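Local atomic coordinates of glutamine--tRNA ligase (Saccharomyces cerevisiae, PDB entry 3TL4), a protein that joins glutamine to tRNA(Gln) at the expense of ATP, the fragment described here being its appended N-terminal tRNA-binding domain. Residues N48-T51 with R52-H56; G80-T84 with S85-D89; G106-N110 with S111-I115. One frame throughout, in Å; residues are numbered along the deposited sequence.

Contact 1: N48-T51 with R52-H56; sequences NKST and RALVH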
ATOM      1  N   ASN A  48       0.241 -16.961   0.153  1.00 31.97           N
ATOM      2  CA  ASN A  48       1.590 -16.704  -0.355  1.00 39.50           C
ATOM      3  C   ASN A  48       2.222 -15.569   0.445  1.00 40.16           C
ATOM      4  O   ASN A  48       1.598 -15.033   1.362  1.00 42.97           O
ATOM      5  CB  ASN A  48       1.583 -16.384  -1.859  1.00 36.12           C
ATOM      6  CG  ASN A  48       0.697 -15.201  -2.194  1.00 37.72           C
ATOM      7  OD1 ASN A  48       0.932 -14.076  -1.731  1.00 38.52           O
ATOM      8  ND2 ASN A  48      -0.339 -15.449  -2.988  1.00 33.29           N
ATOM      9  N   LYS A  49       3.450 -15.203   0.100  1.00 39.31           N
ATOM     10  CA  LYS A  49       4.184 -14.194   0.855  1.00 42.01           C
ATOM     11  C   LYS A  49       3.421 -12.876   0.880  1.00 36.73           C
ATOM     12  O   LYS A  49       3.365 -12.196   1.901  1.00 38.14           O
ATOM     13  CB  LYS A  49       5.587 -14.002   0.273  1.00 47.49           C
ATOM     14  CG  LYS A  49       6.451 -13.024   1.045  1.00 52.51           C
ATOM     15  CD  LYS A  49       7.938 -13.209   0.732  1.00 59.49           C
ATOM     16  CE  LYS A  49       8.280 -12.800  -0.690  1.00 64.21           C
ATOM     17  NZ  LYS A  49       8.225 -11.323  -0.871  1.00 64.70           N
ATOM     18  N   SER A  50       2.818 -12.540  -0.255  1.00 36.40           N
ATOM     19  CA  SER A  50       2.063 -11.305  -0.404  1.00 35.64           C
ATOM     20  C   SER A  50       0.797 -11.256   0.468  1.00 32.91           C
ATOM     21  O   SER A  50       0.602 -10.314   1.233  1.00 34.71           O
ATOM     22  CB  SER A  50       1.719 -11.083  -1.883  1.00 46.22           C
ATOM     23  OG  SER A  50       0.828  -9.991  -2.064  1.00 56.77           O
ATOM     24  N   THR A  51      -0.069 -12.258   0.358  1.00 30.66           N
ATOM     25  CA  THR A  51      -1.329 -12.208   1.103  1.00 28.44           C
ATOM     26  C   THR A  51      -1.137 -12.467   2.608  1.00 30.12           C
ATOM     27  O   THR A  51      -1.803 -11.840   3.430  1.00 30.35           O
ATOM     28  CB  THR A  51      -2.439 -13.101   0.484  1.00 22.89           C
ATOM     29  OG1 THR A  51      -1.974 -14.439   0.340  1.00 22.52           O
ATOM     30  CG2 THR A  51      -2.845 -12.577  -0.894  1.00 23.29           C
ATOM     31  N   ARG A  52      -0.211 -13.358   2.967  1.00 22.26           N
ATOM     32  CA  ARG A  52       0.177 -13.516   4.368  1.00 25.77           C
ATOM     33  C   ARG A  52       0.553 -12.157   4.977  1.00 30.72           C
ATOM     34  O   ARG A  52       0.120 -11.807   6.080  1.00 30.60           O
ATOM     35  CB  ARG A  52       1.361 -14.486   4.518  1.00 26.82           C
ATOM     36  CG  ARG A  52       1.035 -15.960   4.280  1.00 23.71           C
ATOM     37  CD  ARG A  52       2.189 -16.836   4.747  1.00 32.23           C
ATOM     38  NE  ARG A  52       3.326 -16.785   3.833  1.00 38.44           N
ATOM     39  CZ  ARG A  52       3.461 -17.601   2.800  1.00 40.86           C
ATOM     40  NH1 ARG A  52       2.527 -18.516   2.573  1.00 42.77           N
ATOM     41  NH2 ARG A  52       4.511 -17.507   1.998  1.00 39.04           N
ATOM     42  N   ALA A  53       1.367 -11.393   4.256  1.00 25.84           N
ATOM     43  CA  ALA A  53       1.818 -10.099   4.749  1.00 27.86           C
ATOM     44  C   ALA A  53       0.656  -9.117   4.852  1.00 25.32           C
ATOM     45  O   ALA A  53       0.552  -8.361   5.807  1.00 34.35           O
ATOM     46  CB  ALA A  53       2.909  -9.535   3.836  1.00 29.87           C
ATOM     47  N   LEU A  54      -0.221  -9.138   3.859  1.00 23.31           N
ATOM     48  CA  LEU A  54      -1.344  -8.216   3.819  1.00 27.14           C
ATOM     49  C   LEU A  54      -2.354  -8.518   4.922  1.00 24.82           C
ATOM     50  O   LEU A  54      -2.900  -7.599   5.539  1.00 24.95           O
ATOM     51  CB  LEU A  54      -2.016  -8.244   2.440  1.00 28.07           C
ATOM     52  CG  LEU A  54      -1.174  -7.666   1.304  1.00 30.18           C
ATOM     53  CD1 LEU A  54      -1.828  -7.924  -0.059  1.00 34.71           C
ATOM     54  CD2 LEU A  54      -0.953  -6.186   1.517  1.00 31.49           C
ATOM     55  N   VAL A  55      -2.589  -9.800   5.183  1.00 20.37           N
ATOM     56  CA  VAL A  55      -3.506 -10.164   6.255  1.00 20.89           C
ATOM     57  C   VAL A  55      -2.883  -9.844   7.621  1.00 26.93           C
ATOM     58  O   VAL A  55      -3.582  -9.425   8.546  1.00 27.48           O
ATOM     59  CB  VAL A  55      -4.003 -11.623   6.155  1.00 22.03           C
ATOM     60  CG1 VAL A  55      -2.854 -12.606   6.353  1.00 22.20           C
ATOM     61  CG2 VAL A  55      -5.099 -11.877   7.180  1.00 20.56           C
ATOM     62  N   HIS A  56      -1.565  -9.980   7.741  1.00 30.01           N
ATOM     63  CA  HIS A  56      -0.909  -9.532   8.964  1.00 28.48           C
ATOM     64  C   HIS A  56      -1.034  -8.016   9.169  1.00 29.62           C
ATOM     65  O   HIS A  56      -1.304  -7.557  10.277  1.00 31.85           O
ATOM     66  CB  HIS A  56       0.548  -9.961   9.031  1.00 36.25           C
ATOM     67  CG  HIS A  56       1.170  -9.719  10.369  1.00 43.77           C
ATOM     68  ND1 HIS A  56       2.370  -9.065  10.532  1.00 46.57           N
ATOM     69  CD2 HIS A  56       0.732 -10.014  11.620  1.00 45.28           C
ATOM     70  CE1 HIS A  56       2.653  -8.980  11.818  1.00 47.97           C
ATOM     71  NE2 HIS A  56       1.674  -9.550  12.499  1.00 47.33           N
TER

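Contact 2: G80-T84 with S85-D89; sequences GDLKT and SLQVD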
ATOM      1  N   GLY A  80      -7.117 -10.715  -4.589  1.00 32.62           N
ATOM      2  CA  GLY A  80      -6.207  -9.897  -5.385  1.00 34.25           C
ATOM      3  C   GLY A  80      -6.698  -8.486  -5.679  1.00 35.08           C
ATOM      4  O   GLY A  80      -6.056  -7.739  -6.414  1.00 28.47           O
ATOM      5  N   ASP A  81      -7.843  -8.117  -5.109  1.00 33.96           N
ATOM      6  CA  ASP A  81      -8.356  -6.758  -5.238  1.00 34.19           C
ATOM      7  C   ASP A  81      -7.482  -5.761  -4.464  1.00 34.69           C
ATOM      8  O   ASP A  81      -7.111  -4.706  -4.981  1.00 27.30           O
ATOM      9  CB  ASP A  81      -9.810  -6.688  -4.764  1.00 31.74           C
ATOM     10  CG  ASP A  81     -10.791  -7.355  -5.742  1.00 41.11           C
ATOM     11  OD1 ASP A  81     -10.428  -7.571  -6.930  1.00 40.59           O
ATOM     12  OD2 ASP A  81     -11.936  -7.650  -5.321  1.00 43.95           O
ATOM     13  N   LEU A  82      -7.143  -6.118  -3.231  1.00 32.55           N
ATOM     14  CA  LEU A  82      -6.317  -5.274  -2.377  1.00 29.15           C
ATOM     15  C   LEU A  82      -4.888  -5.793  -2.385  1.00 34.29           C
ATOM     16  O   LEU A  82      -4.582  -6.782  -1.712  1.00 32.58           O
ATOM     17  CB  LEU A  82      -6.864  -5.285  -0.951  1.00 27.67           C
ATOM     18  CG  LEU A  82      -8.339  -4.902  -0.797  1.00 24.85           C
ATOM     19  CD1 LEU A  82      -8.771  -5.054   0.643  1.00 22.71           C
ATOM     20  CD2 LEU A  82      -8.586  -3.471  -1.275  1.00 23.64           C
ATOM     21  N   LYS A  83      -4.019  -5.121  -3.142  1.00 35.03           N
ATOM     22  CA  LYS A  83      -2.654  -5.591  -3.383  1.00 35.45           C
ATOM     23  C   LYS A  83      -1.595  -4.952  -2.488  1.00 37.26           C
ATOM     24  O   LYS A  83      -0.505  -5.498  -2.350  1.00 40.81           O
ATOM     25  CB  LYS A  83      -2.245  -5.363  -4.849  1.00 35.79           C
ATOM     26  CG  LYS A  83      -3.129  -6.021  -5.886  1.00 45.91           C
ATOM     27  CD  LYS A  83      -3.138  -7.542  -5.745  1.00 58.26           C
ATOM     28  CE  LYS A  83      -1.838  -8.171  -6.237  1.00 68.31           C
ATOM     29  NZ  LYS A  83      -1.881  -9.667  -6.239  1.00 68.68           N
ATOM     30  N   THR A  84      -1.883  -3.796  -1.898  1.00 33.86           N
ATOM     31  CA  THR A  84      -0.854  -3.097  -1.115  1.00 33.26           C
ATOM     32  C   THR A  84      -1.290  -2.823   0.324  1.00 30.56           C
ATOM     33  O   THR A  84      -2.483  -2.881   0.643  1.00 27.50           O
ATOM     34  CB  THR A  84      -0.419  -1.765  -1.786  1.00 32.27           C
ATOM     35  OG1 THR A  84      -1.533  -0.873  -1.844  1.00 30.96           O
ATOM     36  CG2 THR A  84       0.076  -2.009  -3.200  1.00 31.67           C
ATOM     37  N   SER A  85      -0.312  -2.542   1.183  1.00 27.94           N
ATOM     38  CA  SER A  85      -0.570  -2.145   2.564  1.00 33.41           C
ATOM     39  C   SER A  85      -1.432  -0.907   2.577  1.00 28.79           C
ATOM     40  O   SER A  85      -2.268  -0.721   3.466  1.00 24.37           O
ATOM     41  CB  SER A  85       0.733  -1.818   3.286  1.00 36.50           C
ATOM     42  OG  SER A  85       1.551  -2.960   3.374  1.00 52.09           O
ATOM     43  N   LEU A  86      -1.188  -0.055   1.588  1.00 25.74           N
ATOM     44  CA  LEU A  86      -1.922   1.188   1.408  1.00 25.05           C
ATOM     45  C   LEU A  86      -3.403   0.928   1.117  1.00 22.00           C
ATOM     46  O   LEU A  86      -4.265   1.582   1.688  1.00 25.96           O
ATOM     47  CB  LEU A  86      -1.282   2.000   0.284  1.00 30.61           C
ATOM     48  CG  LEU A  86      -1.704   3.461   0.191  1.00 37.30           C
ATOM     49  CD1 LEU A  86      -1.146   4.226   1.372  1.00 40.36           C
ATOM     50  CD2 LEU A  86      -1.236   4.077  -1.116  1.00 37.98           C
ATOM     51  N   GLN A  87      -3.698  -0.030   0.242  1.00 23.49           N
ATOM     52  CA  GLN A  87      -5.091  -0.388  -0.062  1.00 22.29           C
ATOM     53  C   GLN A  87      -5.752  -1.053   1.128  1.00 26.18           C
ATOM     54  O   GLN A  87      -6.946  -0.857   1.377  1.00 29.10           O
ATOM     55  CB  GLN A  87      -5.184  -1.336  -1.259  1.00 18.38           C
ATOM     56  CG  GLN A  87      -4.857  -0.700  -2.604  1.00 18.96           C
ATOM     57  CD  GLN A  87      -5.152  -1.636  -3.754  1.00 27.43           C
ATOM     58  OE1 GLN A  87      -4.338  -2.485  -4.101  1.00 28.00           O
ATOM     59  NE2 GLN A  87      -6.322  -1.486  -4.351  1.00 26.43           N
ATOM     60  N   VAL A  88      -4.981  -1.850   1.859  1.00 21.93           N
ATOM     61  CA  VAL A  88      -5.526  -2.534   3.027  1.00 24.56           C
ATOM     62  C   VAL A  88      -5.848  -1.538   4.139  1.00 22.03           C
ATOM     63  O   VAL A  88      -6.867  -1.660   4.819  1.00 17.35           O
ATOM     64  CB  VAL A  88      -4.597  -3.640   3.540  1.00 28.64           C
ATOM     65  CG1 VAL A  88      -5.182  -4.285   4.794  1.00 33.76           C
ATOM     66  CG2 VAL A  88      -4.389  -4.680   2.453  1.00 30.70           C
ATOM     67  N   ASP A  89      -4.980  -0.553   4.319  1.00 22.07           N
ATOM     68  CA  ASP A  89      -5.234   0.492   5.307  1.00 26.86           C
ATOM     69  C   ASP A  89      -6.495   1.291   4.940  1.00 28.33           C
ATOM     70  O   ASP A  89      -7.346   1.548   5.791  1.00 31.88           O
ATOM     71  CB  ASP A  89      -4.011   1.409   5.468  1.00 31.97           C
ATOM     72  CG  ASP A  89      -4.236   2.514   6.499  1.00 43.24           C
ATOM     73  OD1 ASP A  89      -4.148   2.238   7.716  1.00 48.99           O
ATOM     74  OD2 ASP A  89      -4.503   3.662   6.089  1.00 45.53           O
TER

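Contact 3: G106-N110 with S111-I115; sequences GMNEN and SGVGI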
ATOM      1  N   GLY A 106     -18.445  -0.546  -2.140  1.00 18.50           N
ATOM      2  CA  GLY A 106     -18.119   0.671  -1.418  1.00 20.01           C
ATOM      3  C   GLY A 106     -16.664   0.655  -0.992  1.00 23.27           C
ATOM      4  O   GLY A 106     -15.921   1.615  -1.186  1.00 27.07           O
HETATM    5  N   MSE A 107     -16.250  -0.459  -0.411  1.00 19.63           N
HETATM    6  CA  MSE A 107     -14.867  -0.615  -0.001  1.00 23.00           C
HETATM    7  C   MSE A 107     -13.917  -0.514  -1.202  1.00 22.04           C
HETATM    8  O   MSE A 107     -12.984   0.272  -1.192  1.00 21.07           O
HETATM    9  CB  MSE A 107     -14.690  -1.957   0.686  1.00 21.83           C
HETATM   10  CG  MSE A 107     -13.337  -2.129   1.328  1.00 26.17           C
HETATM   11 SE   MSE A 107     -12.969  -4.019   1.658  1.00 43.42          SE
HETATM   12  CE  MSE A 107     -12.876  -4.667  -0.171  1.00 21.34           C
ATOM     13  N   ASN A 108     -14.164  -1.325  -2.224  1.00 20.82           N
ATOM     14  CA  ASN A 108     -13.386  -1.290  -3.456  1.00 24.72           C
ATOM     15  C   ASN A 108     -13.232   0.132  -3.998  1.00 29.45           C
ATOM     16  O   ASN A 108     -12.121   0.594  -4.258  1.00 24.01           O
ATOM     17  CB  ASN A 108     -14.052  -2.167  -4.520  1.00 26.04           C
ATOM     18  CG  ASN A 108     -13.764  -3.642  -4.331  1.00 30.01           C
ATOM     19  OD1 ASN A 108     -13.054  -4.041  -3.399  1.00 23.72           O
ATOM     20  ND2 ASN A 108     -14.312  -4.469  -5.228  1.00 27.22           N
ATOM     21  N   GLU A 109     -14.360   0.814  -4.164  1.00 29.75           N
ATOM     22  CA  GLU A 109     -14.392   2.191  -4.659  1.00 34.99           C
ATOM     23  C   GLU A 109     -13.542   3.162  -3.829  1.00 33.36           C
ATOM     24  O   GLU A 109     -13.080   4.173  -4.336  1.00 37.84           O
ATOM     25  CB  GLU A 109     -15.846   2.679  -4.729  1.00 40.18           C
ATOM     26  CG  GLU A 109     -16.036   4.140  -5.123  1.00 56.38           C
ATOM     27  CD  GLU A 109     -17.477   4.463  -5.516  1.00 71.68           C
ATOM     28  OE1 GLU A 109     -18.359   3.592  -5.334  1.00 73.64           O
ATOM     29  OE2 GLU A 109     -17.724   5.586  -6.014  1.00 77.86           O
ATOM     30  N   ASN A 110     -13.340   2.857  -2.552  1.00 25.18           N
ATOM     31  CA  ASN A 110     -12.568   3.737  -1.684  1.00 21.11           C
ATOM     32  C   ASN A 110     -11.218   3.163  -1.271  1.00 27.65           C
ATOM     33  O   ASN A 110     -10.559   3.707  -0.393  1.00 35.96           O
ATOM     34  CB  ASN A 110     -13.376   4.123  -0.449  1.00 27.41           C
ATOM     35  CG  ASN A 110     -14.528   5.043  -0.786  1.00 32.37           C
ATOM     36  OD1 ASN A 110     -14.352   6.256  -0.882  1.00 28.46           O
ATOM     37  ND2 ASN A 110     -15.713   4.471  -0.984  1.00 36.40           N
ATOM     38  N   SER A 111     -10.797   2.084  -1.925  1.00 23.68           N
ATOM     39  CA  SER A 111      -9.500   1.478  -1.640  1.00 25.58           C
ATOM     40  C   SER A 111      -8.690   1.301  -2.908  1.00 22.58           C
ATOM     41  O   SER A 111      -7.898   0.378  -3.009  1.00 27.68           O
ATOM     42  CB  SER A 111      -9.680   0.121  -0.966  1.00 22.36           C
ATOM     43  OG  SER A 111     -10.528   0.265   0.150  1.00 31.95           O
ATOM     44  N   GLY A 112      -8.909   2.173  -3.882  1.00 25.08           N
ATOM     45  CA  GLY A 112      -8.126   2.166  -5.103  1.00 26.66           C
ATOM     46  C   GLY A 112      -8.249   0.904  -5.933  1.00 29.79           C
ATOM     47  O   GLY A 112      -7.430   0.671  -6.830  1.00 30.04           O
ATOM     48  N   VAL A 113      -9.267   0.089  -5.656  1.00 27.38           N
ATOM     49  CA  VAL A 113      -9.426  -1.173  -6.381  1.00 28.78           C
ATOM     50  C   VAL A 113      -9.697  -0.907  -7.865  1.00 29.71           C
ATOM     51  O   VAL A 113     -10.521  -0.069  -8.212  1.00 30.27           O
ATOM     52  CB  VAL A 113     -10.525  -2.081  -5.756  1.00 26.01           C
ATOM     53  CG1 VAL A 113     -10.854  -3.246  -6.679  1.00 23.91           C
ATOM     54  CG2 VAL A 113     -10.083  -2.599  -4.368  1.00 15.70           C
ATOM     55  N   GLY A 114      -8.975  -1.598  -8.739  1.00 39.49           N
ATOM     56  CA  GLY A 114      -9.174  -1.439 -10.168  1.00 45.04           C
ATOM     57  C   GLY A 114      -8.466  -0.235 -10.764  1.00 48.45           C
ATOM     58  O   GLY A 114      -8.423  -0.076 -11.983  1.00 54.59           O
ATOM     59  N   ILE A 115      -7.916   0.615  -9.902  1.00 44.00           N
ATOM     60  CA  ILE A 115      -7.134   1.757 -10.344  1.00 37.42           C
ATOM     61  C   ILE A 115      -5.734   1.308 -10.732  1.00 38.94           C
ATOM     62  O   ILE A 115      -4.977   0.821  -9.884  1.00 34.93           O
ATOM     63  CB  ILE A 115      -6.996   2.807  -9.235  1.00 38.12           C
ATOM     64  CG1 ILE A 115      -8.370   3.230  -8.723  1.00 42.02           C
ATOM     65  CG2 ILE A 115      -6.190   4.012  -9.723  1.00 33.35           C
ATOM     66  CD1 ILE A 115      -9.192   3.973  -9.743  1.00 45.23           C
TER
HETATM   67  O   HOH W   1     -10.379   4.648  -4.122  1.00 31.06           O

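Contact 1: N48-T51 with R52-H56
The guanidinium group of R52 lies flat over the start of its own helix, one face covering the peptide that joins N48 to K49. N48 C sits 3.3 Å above the guanidinium plane, over its centre, and the bend at chi3 (-74°) turns the end of the chain back to this position. The contact is face-on van der Waals packing, not a hydrogen bond: R52 NH2 stands near K49 N, but both are donors. The polar end of R52 is held instead through NH1, which donates to the backbone O of V14. A long side chain with a flat end suits this place, since it can cover a peptide and still reach a carbonyl of another part of the chain.

Beneath it, N48 and T51 form a capping box at the N-terminus of helix 49-62. N48 OD1 accepts from T51 N at 2.9 Å, the donor standing 39° out of the carbonyl plane, and takes a weak second bond from S50 N. The return bond, N48 N to T51 OG1, is also weak at 3.4 Å; that hydroxyl has a further partner in Y45 OH. Asparagine suits the cap because its short side chain brings an acceptor to amides that the first helical turn leaves without carbonyl partners.

The i to i+4 backbone bonds begin at once, with R52 N to N48 O at 2.9 Å and V55 N to T51 O at 2.8 Å. On the buried side, L54 CD1 passes 3.9 Å from S50 OG, and both L54 and T51 pack on I77 of helix 70-78.

Contact 2: G80-T84 with S85-D89
Q87 reaches back from the first turn of helix 85-98 to hold the loop before it, and its amide supplies two of the four hydrogen bonds that tie 80-84 to 85-89. Q87 OE1 accepts from K83 N at 2.8 Å, a fairly straight bond (N-H...O 161°) that arrives from above the amide carbonyl plane. Q87 NE2 gives D81 O only a weak bond, at 3.4 Å, and also hydrogen-bonds to S111 O. With CG anti to its carbonyl carbon (chi1 -71°) and the chain extended beyond, the amide is carried out to these backbone groups. Glutamine suits a place where a donor and an acceptor are both needed, at the end of a chain long enough to span the loop.

Capping comes second. T84 is the N-cap, and its OG1 accepts from Q87 N at 3.1 Å; threonine suits the place because its short hydroxyl branch reaches an amide of the first helical turn. T84 O then opens the helical pattern by accepting from V88 N at 3.0 Å. The side-chain oxygen also lies 3.4 Å from Q87 CG, so the capping hydroxyl and the glutamine chain pack against each other. G80, with its positive phi of 87°, closes the preceding helix in a Schellman motif; at its backbone angles a beta carbon would press on the carbonyl O of N79, hence glycine.

Apolar contacts lie beside the polar ones: L82 CD2 meets Q87 CB at 4.0 Å, and L82 CB faces V88 CG2 at 4.3 Å. Leucine fills the buried side between Q87, V88 and I73.

The loop thus links helix 70-78 to helix 85-98. L82 packs on I73 and V88 on I77 of the former, while L54, L58 and F61 of helix 49-62 also meet V88.

Contact 3: G106-N110 with S111-I115
With chi1 at -52°, S111 places OG anti to its carbonyl carbon and within 2.8 Å of M107 O, to which it donates; V113, with chi1 at 169°, spreads its two methyl groups against the side chain of N108. Both residues fold back on the C-terminal end of helix 104-109, where the chain leaves helical geometry at N110 and soon enters a type II beta turn, G112 to I115.

The last carbonyls of a helix lack the amides of a following turn, and here the departing loop supplies donors. M107 O accepts from S111 OG and from N110 N, which come from opposite faces of its plane. N108 O likewise takes S111 N at 3.1 Å and V113 N at 3.2 Å, again from opposite faces. G106 O is reached by N110 ND2 at 2.9 Å, close to the plane of the asparagine amide. Serine and asparagine suit these positions because a short polar side chain can donate to a carbonyl of the preceding turn.

G114 takes the third position of the type II turn, where positive phi favours glycine and a beta carbon would press on the carbonyl oxygen before it; G112 also has positive phi. M107, a selenomethionine, packs on L72 and I73 of helix 70-78 and, with S111, on A91 of helix 85-98.

Both methyls of V113 lie over one face of the N108 amide, CG2 3.4 Å from OD1 and CG1 3.9 Å from ND2. A water bridges E109 O and G112 N, donating to the carbonyl at 2.8 Å and accepting from the amide at 2.9 Å.

Overall arrangement
All three contacts are partly buried and secure helix ends in the helical tRNA-binding domain: contact 1 caps an N-terminus, contact 3 finishes a C-terminus, and contact 2 does both, joining the end of helix 70-78 to the start of helix 85-98. The chemistry follows: at the N-termini side-chain oxygens accept from amides as well; at the C-terminus side-chain donors and loop amides serve the last carbonyls. Contact 2 lies nearest the middle of the chain, its centre about 5 Å away, against about 12 and 13 Å for contacts 1 and 3. It touches both: L54 of contact 1 packs on the backbone of 82-85, and the Q87 amide joins contact 2 to the loop of contact 3, with L82 packed on V113 beside it. Contacts 1 and 3 do not meet, yet both pack against helix 70-78.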